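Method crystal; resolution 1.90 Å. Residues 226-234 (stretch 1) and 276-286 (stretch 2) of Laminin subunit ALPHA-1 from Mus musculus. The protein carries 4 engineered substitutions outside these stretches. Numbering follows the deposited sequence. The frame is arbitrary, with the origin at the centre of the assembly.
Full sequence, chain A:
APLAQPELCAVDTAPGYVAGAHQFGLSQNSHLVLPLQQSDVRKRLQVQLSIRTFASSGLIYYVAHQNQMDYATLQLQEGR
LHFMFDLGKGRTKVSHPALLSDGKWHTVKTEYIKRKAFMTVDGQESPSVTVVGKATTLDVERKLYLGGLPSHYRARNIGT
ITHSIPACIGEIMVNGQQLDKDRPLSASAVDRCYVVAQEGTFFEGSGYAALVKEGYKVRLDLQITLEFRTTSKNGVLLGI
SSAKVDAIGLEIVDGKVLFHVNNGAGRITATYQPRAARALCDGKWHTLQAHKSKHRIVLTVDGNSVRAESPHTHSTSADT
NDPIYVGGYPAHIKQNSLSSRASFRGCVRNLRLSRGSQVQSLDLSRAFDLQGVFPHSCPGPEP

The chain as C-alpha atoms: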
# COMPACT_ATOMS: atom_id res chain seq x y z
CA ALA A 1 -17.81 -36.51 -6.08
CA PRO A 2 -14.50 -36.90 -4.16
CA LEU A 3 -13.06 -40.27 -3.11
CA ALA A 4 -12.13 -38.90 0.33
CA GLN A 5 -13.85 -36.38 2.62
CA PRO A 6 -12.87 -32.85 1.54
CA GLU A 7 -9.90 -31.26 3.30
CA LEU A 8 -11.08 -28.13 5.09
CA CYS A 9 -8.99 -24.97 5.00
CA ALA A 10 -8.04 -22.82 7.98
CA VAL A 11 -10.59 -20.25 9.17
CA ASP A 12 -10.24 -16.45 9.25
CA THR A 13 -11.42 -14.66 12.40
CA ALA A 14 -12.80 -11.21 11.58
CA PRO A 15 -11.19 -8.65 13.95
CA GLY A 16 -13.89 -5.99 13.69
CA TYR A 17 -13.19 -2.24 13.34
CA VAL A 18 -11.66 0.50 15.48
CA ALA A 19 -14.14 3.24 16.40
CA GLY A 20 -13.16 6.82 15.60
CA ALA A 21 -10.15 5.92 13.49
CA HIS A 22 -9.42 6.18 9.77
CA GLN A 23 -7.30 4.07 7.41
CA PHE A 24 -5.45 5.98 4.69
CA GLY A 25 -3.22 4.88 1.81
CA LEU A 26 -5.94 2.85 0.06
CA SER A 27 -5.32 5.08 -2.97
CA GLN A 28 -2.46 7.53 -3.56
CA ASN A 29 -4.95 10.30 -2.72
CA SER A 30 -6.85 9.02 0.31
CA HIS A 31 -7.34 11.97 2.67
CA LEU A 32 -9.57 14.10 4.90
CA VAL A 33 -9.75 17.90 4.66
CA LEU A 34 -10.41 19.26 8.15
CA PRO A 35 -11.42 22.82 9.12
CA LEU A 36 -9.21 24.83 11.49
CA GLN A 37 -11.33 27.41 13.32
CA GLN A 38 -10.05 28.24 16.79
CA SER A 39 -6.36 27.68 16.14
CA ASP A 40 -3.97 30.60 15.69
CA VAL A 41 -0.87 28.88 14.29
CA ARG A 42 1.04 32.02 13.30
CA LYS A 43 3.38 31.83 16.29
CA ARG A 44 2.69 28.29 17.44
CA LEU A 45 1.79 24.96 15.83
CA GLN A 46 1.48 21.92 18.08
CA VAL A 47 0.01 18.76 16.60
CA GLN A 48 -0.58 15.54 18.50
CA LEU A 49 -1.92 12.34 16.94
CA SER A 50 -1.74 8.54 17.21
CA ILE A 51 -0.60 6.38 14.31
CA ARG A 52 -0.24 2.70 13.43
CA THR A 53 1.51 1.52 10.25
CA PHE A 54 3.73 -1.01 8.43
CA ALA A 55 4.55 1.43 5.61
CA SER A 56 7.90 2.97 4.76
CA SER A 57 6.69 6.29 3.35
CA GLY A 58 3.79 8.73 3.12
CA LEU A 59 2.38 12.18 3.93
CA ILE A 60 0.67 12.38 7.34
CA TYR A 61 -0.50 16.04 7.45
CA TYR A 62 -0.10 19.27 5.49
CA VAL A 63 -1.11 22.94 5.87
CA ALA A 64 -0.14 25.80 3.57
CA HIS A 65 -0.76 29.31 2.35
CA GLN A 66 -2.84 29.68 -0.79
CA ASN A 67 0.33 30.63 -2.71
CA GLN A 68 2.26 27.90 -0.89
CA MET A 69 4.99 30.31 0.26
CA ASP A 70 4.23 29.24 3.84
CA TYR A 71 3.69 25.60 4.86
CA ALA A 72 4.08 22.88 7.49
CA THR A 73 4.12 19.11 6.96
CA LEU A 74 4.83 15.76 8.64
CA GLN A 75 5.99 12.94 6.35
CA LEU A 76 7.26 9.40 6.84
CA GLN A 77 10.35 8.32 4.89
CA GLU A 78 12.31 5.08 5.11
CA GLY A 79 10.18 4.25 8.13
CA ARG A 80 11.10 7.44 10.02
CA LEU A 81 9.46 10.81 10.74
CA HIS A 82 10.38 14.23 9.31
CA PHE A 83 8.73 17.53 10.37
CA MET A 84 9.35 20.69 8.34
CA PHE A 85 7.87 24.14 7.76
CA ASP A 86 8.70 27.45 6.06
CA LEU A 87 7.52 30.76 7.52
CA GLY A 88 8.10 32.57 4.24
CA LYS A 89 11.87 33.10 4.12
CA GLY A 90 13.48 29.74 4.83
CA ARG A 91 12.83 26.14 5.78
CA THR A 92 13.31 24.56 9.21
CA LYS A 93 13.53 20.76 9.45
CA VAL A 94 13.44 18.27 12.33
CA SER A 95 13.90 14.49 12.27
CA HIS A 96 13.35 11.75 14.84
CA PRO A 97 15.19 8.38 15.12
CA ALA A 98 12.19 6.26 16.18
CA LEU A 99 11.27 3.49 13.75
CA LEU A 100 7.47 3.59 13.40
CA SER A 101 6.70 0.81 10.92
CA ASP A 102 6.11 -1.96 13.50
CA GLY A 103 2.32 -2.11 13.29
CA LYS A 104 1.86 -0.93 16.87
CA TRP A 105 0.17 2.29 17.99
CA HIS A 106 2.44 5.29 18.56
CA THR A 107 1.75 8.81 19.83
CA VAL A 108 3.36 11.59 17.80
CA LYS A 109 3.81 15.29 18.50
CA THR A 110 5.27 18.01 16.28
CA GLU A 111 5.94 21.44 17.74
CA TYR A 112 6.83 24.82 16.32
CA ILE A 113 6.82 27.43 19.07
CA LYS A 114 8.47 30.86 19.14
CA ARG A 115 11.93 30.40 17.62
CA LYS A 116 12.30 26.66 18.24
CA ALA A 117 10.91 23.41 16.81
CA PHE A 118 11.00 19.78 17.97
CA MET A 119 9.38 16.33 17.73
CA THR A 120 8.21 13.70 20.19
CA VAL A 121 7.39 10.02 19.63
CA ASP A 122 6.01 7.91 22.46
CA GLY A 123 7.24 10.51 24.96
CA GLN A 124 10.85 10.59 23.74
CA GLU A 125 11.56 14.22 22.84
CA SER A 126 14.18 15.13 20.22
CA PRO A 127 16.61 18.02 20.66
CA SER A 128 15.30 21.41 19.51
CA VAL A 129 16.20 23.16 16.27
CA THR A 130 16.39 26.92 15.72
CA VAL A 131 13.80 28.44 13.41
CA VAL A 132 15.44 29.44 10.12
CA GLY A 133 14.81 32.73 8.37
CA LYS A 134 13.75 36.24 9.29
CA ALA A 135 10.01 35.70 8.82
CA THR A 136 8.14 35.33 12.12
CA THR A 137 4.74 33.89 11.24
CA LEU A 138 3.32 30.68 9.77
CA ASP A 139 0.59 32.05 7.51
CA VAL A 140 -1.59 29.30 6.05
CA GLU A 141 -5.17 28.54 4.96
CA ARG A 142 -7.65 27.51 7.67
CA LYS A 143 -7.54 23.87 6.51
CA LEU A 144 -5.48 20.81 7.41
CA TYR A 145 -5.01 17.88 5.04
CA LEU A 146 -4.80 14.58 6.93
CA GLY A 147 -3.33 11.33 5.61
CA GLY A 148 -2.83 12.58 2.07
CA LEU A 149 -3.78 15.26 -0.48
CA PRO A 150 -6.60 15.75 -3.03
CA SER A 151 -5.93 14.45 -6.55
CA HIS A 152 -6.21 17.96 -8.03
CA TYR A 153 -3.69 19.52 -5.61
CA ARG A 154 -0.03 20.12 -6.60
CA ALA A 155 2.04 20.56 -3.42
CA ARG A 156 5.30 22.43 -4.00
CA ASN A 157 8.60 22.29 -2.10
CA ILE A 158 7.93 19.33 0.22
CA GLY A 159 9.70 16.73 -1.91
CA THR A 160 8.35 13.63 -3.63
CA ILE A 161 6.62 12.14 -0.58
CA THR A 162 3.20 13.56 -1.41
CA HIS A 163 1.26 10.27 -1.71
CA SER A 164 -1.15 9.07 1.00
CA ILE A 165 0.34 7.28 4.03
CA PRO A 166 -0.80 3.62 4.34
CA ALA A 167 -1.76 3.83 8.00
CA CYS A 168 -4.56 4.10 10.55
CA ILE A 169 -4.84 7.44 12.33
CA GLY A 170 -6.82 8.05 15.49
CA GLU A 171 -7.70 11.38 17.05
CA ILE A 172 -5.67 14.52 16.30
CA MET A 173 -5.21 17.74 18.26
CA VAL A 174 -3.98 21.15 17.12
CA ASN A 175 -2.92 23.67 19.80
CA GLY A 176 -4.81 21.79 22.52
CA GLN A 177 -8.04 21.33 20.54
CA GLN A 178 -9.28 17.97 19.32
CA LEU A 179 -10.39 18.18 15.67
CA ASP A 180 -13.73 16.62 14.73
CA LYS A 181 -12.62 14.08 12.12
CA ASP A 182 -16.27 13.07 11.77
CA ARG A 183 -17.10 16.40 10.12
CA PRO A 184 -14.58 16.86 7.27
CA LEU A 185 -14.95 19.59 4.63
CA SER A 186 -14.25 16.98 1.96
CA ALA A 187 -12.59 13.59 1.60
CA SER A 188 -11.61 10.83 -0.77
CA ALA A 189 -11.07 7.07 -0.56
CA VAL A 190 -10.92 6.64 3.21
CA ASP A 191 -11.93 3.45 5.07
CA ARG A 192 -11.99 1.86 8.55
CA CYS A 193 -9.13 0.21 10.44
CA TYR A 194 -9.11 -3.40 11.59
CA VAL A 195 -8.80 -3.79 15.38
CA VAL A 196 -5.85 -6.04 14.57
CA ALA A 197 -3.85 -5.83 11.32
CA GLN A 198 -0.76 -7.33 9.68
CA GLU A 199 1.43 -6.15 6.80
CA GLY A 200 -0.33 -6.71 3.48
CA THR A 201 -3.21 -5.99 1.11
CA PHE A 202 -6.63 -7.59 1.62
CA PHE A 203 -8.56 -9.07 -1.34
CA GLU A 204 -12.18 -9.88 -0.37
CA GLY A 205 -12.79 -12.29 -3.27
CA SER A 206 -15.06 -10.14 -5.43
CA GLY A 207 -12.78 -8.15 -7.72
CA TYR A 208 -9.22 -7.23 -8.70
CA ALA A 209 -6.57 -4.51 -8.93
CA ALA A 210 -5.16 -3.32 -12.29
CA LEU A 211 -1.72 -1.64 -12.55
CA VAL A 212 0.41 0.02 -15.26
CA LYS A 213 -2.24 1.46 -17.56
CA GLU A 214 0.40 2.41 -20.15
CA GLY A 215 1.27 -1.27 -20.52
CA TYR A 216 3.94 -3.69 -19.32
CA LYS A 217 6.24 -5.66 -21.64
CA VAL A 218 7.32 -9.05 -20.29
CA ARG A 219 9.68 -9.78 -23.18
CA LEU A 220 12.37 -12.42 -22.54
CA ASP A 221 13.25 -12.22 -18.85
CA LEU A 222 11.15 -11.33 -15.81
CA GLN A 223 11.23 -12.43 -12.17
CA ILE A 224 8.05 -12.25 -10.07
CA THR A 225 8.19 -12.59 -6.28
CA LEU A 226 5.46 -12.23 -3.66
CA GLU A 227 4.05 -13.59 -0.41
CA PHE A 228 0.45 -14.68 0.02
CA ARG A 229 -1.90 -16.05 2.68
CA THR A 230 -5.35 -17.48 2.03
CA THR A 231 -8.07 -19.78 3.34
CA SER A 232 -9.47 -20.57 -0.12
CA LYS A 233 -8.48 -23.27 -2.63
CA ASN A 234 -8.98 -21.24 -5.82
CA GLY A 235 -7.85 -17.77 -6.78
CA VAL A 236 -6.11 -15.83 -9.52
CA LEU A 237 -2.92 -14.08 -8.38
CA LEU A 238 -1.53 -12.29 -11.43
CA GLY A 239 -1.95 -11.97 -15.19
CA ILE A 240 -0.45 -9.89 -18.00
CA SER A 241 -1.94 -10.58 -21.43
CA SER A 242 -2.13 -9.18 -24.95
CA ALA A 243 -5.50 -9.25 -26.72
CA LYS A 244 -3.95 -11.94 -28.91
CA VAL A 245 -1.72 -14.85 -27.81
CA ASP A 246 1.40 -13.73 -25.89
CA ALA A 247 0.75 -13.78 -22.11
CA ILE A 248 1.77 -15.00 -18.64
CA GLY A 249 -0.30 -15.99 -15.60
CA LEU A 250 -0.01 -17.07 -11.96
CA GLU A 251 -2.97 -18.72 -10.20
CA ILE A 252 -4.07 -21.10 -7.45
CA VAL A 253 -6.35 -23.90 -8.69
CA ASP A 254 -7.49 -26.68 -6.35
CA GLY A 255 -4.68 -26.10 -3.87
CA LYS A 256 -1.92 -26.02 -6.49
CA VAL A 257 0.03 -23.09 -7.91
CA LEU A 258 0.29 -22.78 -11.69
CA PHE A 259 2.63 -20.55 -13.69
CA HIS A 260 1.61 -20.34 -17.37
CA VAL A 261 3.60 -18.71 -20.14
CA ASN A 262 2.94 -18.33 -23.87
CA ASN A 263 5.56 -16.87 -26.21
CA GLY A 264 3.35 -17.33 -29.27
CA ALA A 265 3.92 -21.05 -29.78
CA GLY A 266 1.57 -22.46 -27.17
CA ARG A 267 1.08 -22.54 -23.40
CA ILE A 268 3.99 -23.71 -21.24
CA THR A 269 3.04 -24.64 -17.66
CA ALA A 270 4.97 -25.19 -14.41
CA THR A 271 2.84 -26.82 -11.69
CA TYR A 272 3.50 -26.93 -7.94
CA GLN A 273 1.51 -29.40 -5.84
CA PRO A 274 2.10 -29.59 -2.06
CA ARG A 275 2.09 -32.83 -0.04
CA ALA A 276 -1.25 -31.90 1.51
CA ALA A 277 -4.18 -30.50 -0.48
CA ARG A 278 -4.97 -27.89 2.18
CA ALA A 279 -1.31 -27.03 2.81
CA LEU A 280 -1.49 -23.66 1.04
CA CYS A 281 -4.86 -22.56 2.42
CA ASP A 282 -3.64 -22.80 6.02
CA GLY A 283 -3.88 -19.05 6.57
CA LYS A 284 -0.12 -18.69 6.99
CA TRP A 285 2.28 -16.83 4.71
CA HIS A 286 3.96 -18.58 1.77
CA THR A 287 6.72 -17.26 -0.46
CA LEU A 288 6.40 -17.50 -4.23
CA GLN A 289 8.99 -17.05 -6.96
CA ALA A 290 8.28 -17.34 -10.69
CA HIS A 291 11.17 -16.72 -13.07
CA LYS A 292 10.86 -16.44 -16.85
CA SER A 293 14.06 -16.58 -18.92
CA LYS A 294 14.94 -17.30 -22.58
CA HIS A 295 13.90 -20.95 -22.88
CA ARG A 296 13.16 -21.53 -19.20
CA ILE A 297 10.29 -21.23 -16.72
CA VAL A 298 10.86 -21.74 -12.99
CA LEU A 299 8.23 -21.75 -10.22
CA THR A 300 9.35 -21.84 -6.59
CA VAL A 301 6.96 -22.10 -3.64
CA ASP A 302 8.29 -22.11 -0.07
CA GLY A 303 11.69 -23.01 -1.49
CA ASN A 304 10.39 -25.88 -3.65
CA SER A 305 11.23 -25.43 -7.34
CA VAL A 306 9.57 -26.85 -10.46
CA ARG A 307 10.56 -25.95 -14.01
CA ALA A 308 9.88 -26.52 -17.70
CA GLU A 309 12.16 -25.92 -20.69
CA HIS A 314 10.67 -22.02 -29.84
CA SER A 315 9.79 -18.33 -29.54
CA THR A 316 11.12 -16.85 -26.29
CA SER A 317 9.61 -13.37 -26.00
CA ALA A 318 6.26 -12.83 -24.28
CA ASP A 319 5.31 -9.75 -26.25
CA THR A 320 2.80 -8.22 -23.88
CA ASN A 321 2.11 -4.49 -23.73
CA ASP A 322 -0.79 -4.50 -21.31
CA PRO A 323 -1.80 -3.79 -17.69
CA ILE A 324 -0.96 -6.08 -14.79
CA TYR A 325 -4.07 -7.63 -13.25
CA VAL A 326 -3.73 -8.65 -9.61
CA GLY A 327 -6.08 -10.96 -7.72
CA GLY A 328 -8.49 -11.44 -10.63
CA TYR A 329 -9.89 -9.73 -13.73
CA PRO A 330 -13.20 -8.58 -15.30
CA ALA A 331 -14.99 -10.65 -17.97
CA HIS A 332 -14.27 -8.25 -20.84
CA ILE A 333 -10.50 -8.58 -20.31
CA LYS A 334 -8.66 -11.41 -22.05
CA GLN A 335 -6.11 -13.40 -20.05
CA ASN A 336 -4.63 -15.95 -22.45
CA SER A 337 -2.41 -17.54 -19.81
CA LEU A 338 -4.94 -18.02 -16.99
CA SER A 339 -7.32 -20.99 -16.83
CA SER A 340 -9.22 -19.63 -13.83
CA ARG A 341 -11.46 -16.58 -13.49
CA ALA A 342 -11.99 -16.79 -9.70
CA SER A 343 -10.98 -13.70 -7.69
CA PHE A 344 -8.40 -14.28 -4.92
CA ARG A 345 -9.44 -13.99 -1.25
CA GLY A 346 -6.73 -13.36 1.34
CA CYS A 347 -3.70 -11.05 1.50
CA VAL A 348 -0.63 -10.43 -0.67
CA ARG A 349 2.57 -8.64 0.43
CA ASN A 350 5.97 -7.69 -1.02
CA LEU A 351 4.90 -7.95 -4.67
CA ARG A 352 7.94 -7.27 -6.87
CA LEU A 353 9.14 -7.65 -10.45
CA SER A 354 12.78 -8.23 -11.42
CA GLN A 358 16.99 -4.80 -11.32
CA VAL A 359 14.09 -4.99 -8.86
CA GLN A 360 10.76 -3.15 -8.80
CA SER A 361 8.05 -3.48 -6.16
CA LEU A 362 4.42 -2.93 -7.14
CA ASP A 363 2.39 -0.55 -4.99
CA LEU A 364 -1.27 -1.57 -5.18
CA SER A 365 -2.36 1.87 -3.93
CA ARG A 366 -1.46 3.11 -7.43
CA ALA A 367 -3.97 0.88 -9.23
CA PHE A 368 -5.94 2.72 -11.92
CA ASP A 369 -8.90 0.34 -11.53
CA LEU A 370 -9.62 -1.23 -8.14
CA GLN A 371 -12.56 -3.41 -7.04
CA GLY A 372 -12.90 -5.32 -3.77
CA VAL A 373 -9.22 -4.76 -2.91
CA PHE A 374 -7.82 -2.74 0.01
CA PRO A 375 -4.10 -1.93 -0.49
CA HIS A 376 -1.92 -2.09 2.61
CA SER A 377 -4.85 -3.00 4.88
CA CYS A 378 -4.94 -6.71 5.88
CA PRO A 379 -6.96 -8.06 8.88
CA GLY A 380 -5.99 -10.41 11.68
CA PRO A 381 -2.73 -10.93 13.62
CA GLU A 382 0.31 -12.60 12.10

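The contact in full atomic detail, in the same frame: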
# COMPACT_ATOMS: atom_id res chain seq x y z
N LEU A 226 6.52 -12.73 -4.51
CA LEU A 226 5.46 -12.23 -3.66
C LEU A 226 5.20 -13.20 -2.53
O LEU A 226 5.68 -14.33 -2.55
CB LEU A 226 4.17 -12.04 -4.47
CG LEU A 226 3.50 -13.26 -5.11
CD1 LEU A 226 2.74 -14.08 -4.07
CD2 LEU A 226 2.53 -12.79 -6.18
N GLU A 227 4.44 -12.75 -1.54
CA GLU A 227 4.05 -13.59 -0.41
C GLU A 227 2.54 -13.53 -0.36
O GLU A 227 1.94 -12.48 -0.62
CB GLU A 227 4.62 -13.04 0.90
CG GLU A 227 6.12 -13.05 1.00
CD GLU A 227 6.61 -12.45 2.30
OE1 GLU A 227 6.16 -12.91 3.37
OE2 GLU A 227 7.44 -11.51 2.26
N PHE A 228 1.90 -14.65 -0.04
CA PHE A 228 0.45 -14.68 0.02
C PHE A 228 -0.05 -15.55 1.17
O PHE A 228 0.66 -16.45 1.62
CB PHE A 228 -0.12 -15.20 -1.31
CG PHE A 228 0.07 -16.68 -1.52
CD1 PHE A 228 -0.83 -17.60 -0.97
CD2 PHE A 228 1.14 -17.17 -2.26
CE1 PHE A 228 -0.67 -18.97 -1.17
CE2 PHE A 228 1.32 -18.54 -2.46
CZ PHE A 228 0.41 -19.45 -1.91
N ARG A 229 -1.26 -15.27 1.62
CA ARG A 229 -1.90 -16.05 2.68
C ARG A 229 -3.36 -16.14 2.26
O ARG A 229 -3.93 -15.16 1.76
CB ARG A 229 -1.80 -15.36 4.05
CG ARG A 229 -2.63 -14.08 4.21
CD ARG A 229 -2.69 -13.63 5.67
NE ARG A 229 -3.47 -14.54 6.51
CZ ARG A 229 -4.79 -14.65 6.48
NH1 ARG A 229 -5.50 -13.89 5.65
NH2 ARG A 229 -5.41 -15.51 7.27
N THR A 230 -3.96 -17.31 2.43
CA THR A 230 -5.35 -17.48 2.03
C THR A 230 -5.98 -18.69 2.70
O THR A 230 -5.28 -19.59 3.16
CB THR A 230 -5.44 -17.67 0.49
OG1 THR A 230 -6.81 -17.82 0.09
CG2 THR A 230 -4.66 -18.89 0.05
N THR A 231 -7.31 -18.68 2.77
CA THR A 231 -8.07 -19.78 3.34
C THR A 231 -9.03 -20.32 2.28
O THR A 231 -10.08 -20.88 2.61
CB THR A 231 -8.88 -19.35 4.58
OG1 THR A 231 -9.81 -18.32 4.23
CG2 THR A 231 -7.95 -18.86 5.67
N SER A 232 -8.67 -20.11 1.02
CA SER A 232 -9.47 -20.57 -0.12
C SER A 232 -8.60 -21.41 -1.06
O SER A 232 -7.39 -21.19 -1.17
CB SER A 232 -10.04 -19.37 -0.89
OG SER A 232 -10.73 -19.79 -2.06
N LYS A 233 -9.22 -22.37 -1.74
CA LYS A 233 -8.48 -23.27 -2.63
C LYS A 233 -8.33 -22.79 -4.07
O LYS A 233 -7.55 -23.36 -4.82
CB LYS A 233 -9.13 -24.65 -2.61
CG LYS A 233 -9.41 -25.18 -1.21
CD LYS A 233 -9.97 -26.60 -1.23
CE LYS A 233 -8.88 -27.60 -1.55
NZ LYS A 233 -7.84 -27.61 -0.48
N ASN A 234 -9.07 -21.75 -4.45
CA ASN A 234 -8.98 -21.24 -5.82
C ASN A 234 -8.90 -19.72 -5.87
O ASN A 234 -9.67 -19.03 -5.21
CB ASN A 234 -10.17 -21.72 -6.65
CG ASN A 234 -10.29 -23.23 -6.68
OD1 ASN A 234 -10.97 -23.83 -5.85
ND2 ASN A 234 -9.60 -23.86 -7.63
N ALA A 276 0.13 -31.92 1.05
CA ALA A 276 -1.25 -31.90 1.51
C ALA A 276 -2.06 -30.94 0.65
O ALA A 276 -1.58 -29.87 0.28
CB ALA A 276 -1.31 -31.48 2.97
N ALA A 277 -3.30 -31.32 0.34
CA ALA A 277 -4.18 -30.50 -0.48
C ALA A 277 -4.49 -29.14 0.15
O ALA A 277 -4.56 -28.13 -0.55
CB ALA A 277 -5.49 -31.25 -0.75
N ARG A 278 -4.66 -29.12 1.47
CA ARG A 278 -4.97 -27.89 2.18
C ARG A 278 -3.74 -27.15 2.71
O ARG A 278 -3.87 -26.15 3.41
CB ARG A 278 -5.93 -28.20 3.33
CG ARG A 278 -5.46 -29.34 4.23
CD ARG A 278 -4.37 -28.91 5.19
NE ARG A 278 -3.68 -30.05 5.79
CZ ARG A 278 -4.28 -31.03 6.46
NH1 ARG A 278 -5.60 -31.03 6.61
NH2 ARG A 278 -3.56 -32.02 6.96
N ALA A 279 -2.56 -27.64 2.35
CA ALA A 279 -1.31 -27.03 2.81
C ALA A 279 -1.22 -25.52 2.58
O ALA A 279 -0.83 -24.77 3.47
CB ALA A 279 -0.12 -27.72 2.16
N LEU A 280 -1.57 -25.08 1.37
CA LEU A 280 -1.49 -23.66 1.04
C LEU A 280 -2.62 -22.78 1.56
O LEU A 280 -2.45 -21.56 1.64
CB LEU A 280 -1.36 -23.50 -0.48
CG LEU A 280 -0.09 -24.09 -1.11
CD1 LEU A 280 -0.08 -23.81 -2.61
CD2 LEU A 280 1.15 -23.50 -0.46
N CYS A 281 -3.76 -23.37 1.91
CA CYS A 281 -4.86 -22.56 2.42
C CYS A 281 -4.92 -22.65 3.94
O CYS A 281 -6.01 -22.65 4.54
CB CYS A 281 -6.19 -23.00 1.79
SG CYS A 281 -6.79 -24.67 2.19
N ASP A 282 -3.75 -22.71 4.56
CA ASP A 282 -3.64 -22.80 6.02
C ASP A 282 -3.68 -21.45 6.73
O ASP A 282 -3.58 -21.38 7.96
CB ASP A 282 -2.37 -23.58 6.41
CG ASP A 282 -1.08 -22.89 5.96
OD1 ASP A 282 -1.14 -21.93 5.16
OD2 ASP A 282 -0.00 -23.33 6.41
N GLY A 283 -3.82 -20.37 5.96
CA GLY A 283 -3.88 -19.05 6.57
C GLY A 283 -2.54 -18.45 6.97
O GLY A 283 -2.48 -17.36 7.54
N LYS A 284 -1.46 -19.17 6.68
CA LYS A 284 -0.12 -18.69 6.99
C LYS A 284 0.53 -18.15 5.72
O LYS A 284 0.05 -18.42 4.62
CB LYS A 284 0.71 -19.82 7.59
CG LYS A 284 0.07 -20.41 8.85
CD LYS A 284 0.92 -21.48 9.51
CE LYS A 284 0.21 -22.05 10.74
NZ LYS A 284 0.95 -23.16 11.41
N TRP A 285 1.61 -17.40 5.87
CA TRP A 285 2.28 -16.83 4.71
C TRP A 285 3.18 -17.82 3.97
O TRP A 285 3.88 -18.63 4.58
CB TRP A 285 3.08 -15.60 5.11
CG TRP A 285 2.23 -14.42 5.53
CD1 TRP A 285 1.91 -14.05 6.81
CD2 TRP A 285 1.61 -13.46 4.67
NE1 TRP A 285 1.13 -12.92 6.80
CE2 TRP A 285 0.93 -12.53 5.50
CE3 TRP A 285 1.56 -13.29 3.28
CZ2 TRP A 285 0.21 -11.45 4.98
CZ3 TRP A 285 0.85 -12.21 2.76
CH2 TRP A 285 0.18 -11.30 3.61
N HIS A 286 3.16 -17.73 2.64
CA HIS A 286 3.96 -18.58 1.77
C HIS A 286 4.71 -17.69 0.79
O HIS A 286 4.17 -16.67 0.34
CB HIS A 286 3.06 -19.54 1.00
CG HIS A 286 2.25 -20.42 1.89
ND1 HIS A 286 2.79 -21.51 2.55
CD2 HIS A 286 0.96 -20.34 2.29
CE1 HIS A 286 1.86 -22.06 3.31
NE2 HIS A 286 0.74 -21.37 3.17
O HOH W 1 -2.27 -19.31 3.65

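How do the two backbones meet? At one end F228 and H286 form an antiparallel hydrogen-bonded pair: F228 N donates to H286 O at 3.1 Å, and H286 N returns a hydrogen bond to F228 O at 3.0 Å. The same two carbonyls also receive CA-H...O contacts, from E227 CA to H286 O at 3.2 Å and from W285 CA to F228 O at 3.5 Å. Beyond this pair the backbones are linked more loosely, with G283 N donating to T230 O at 3.3 Å.

What fills the gap beyond this pair? Water 1 does: it accepts from T230 N at 2.9 Å and lies 2.7 Å from K284 O and 3.0 Å from L280 O, near enough to donate to these carbonyls. It thus links backbone atoms too far apart to pair directly. G283 adopts phi/psi of 80/2°, where a CB would be jammed against the carbonyl O of D282.

How does R229 use its long side chain? Its aliphatic part lies over one face of the W285 indole, with CG 3.9 Å from the centroid of the six-membered ring and almost on the ring normal. Beyond this, NE donates to G283 O at 3.2 Å, and that carbonyl sits near the guanidinium plane. One side chain therefore combines an apolar contact with a polar one.

What do the remaining side chains add? Those of F228 and H286 share a face of the sheet, and H286 CB sits over the phenyl ring, 4.2 Å from the F228 ring centroid. The two rings are oblique, at 41°. H286 NE2 donates to D282 OD1 at 2.8 Å, and K284 N donates to the same OD1 at 3.2 Å, tying the loop together. Far from this pair, K233 NZ makes a weak hydrogen bond to A277 O at 3.3 Å.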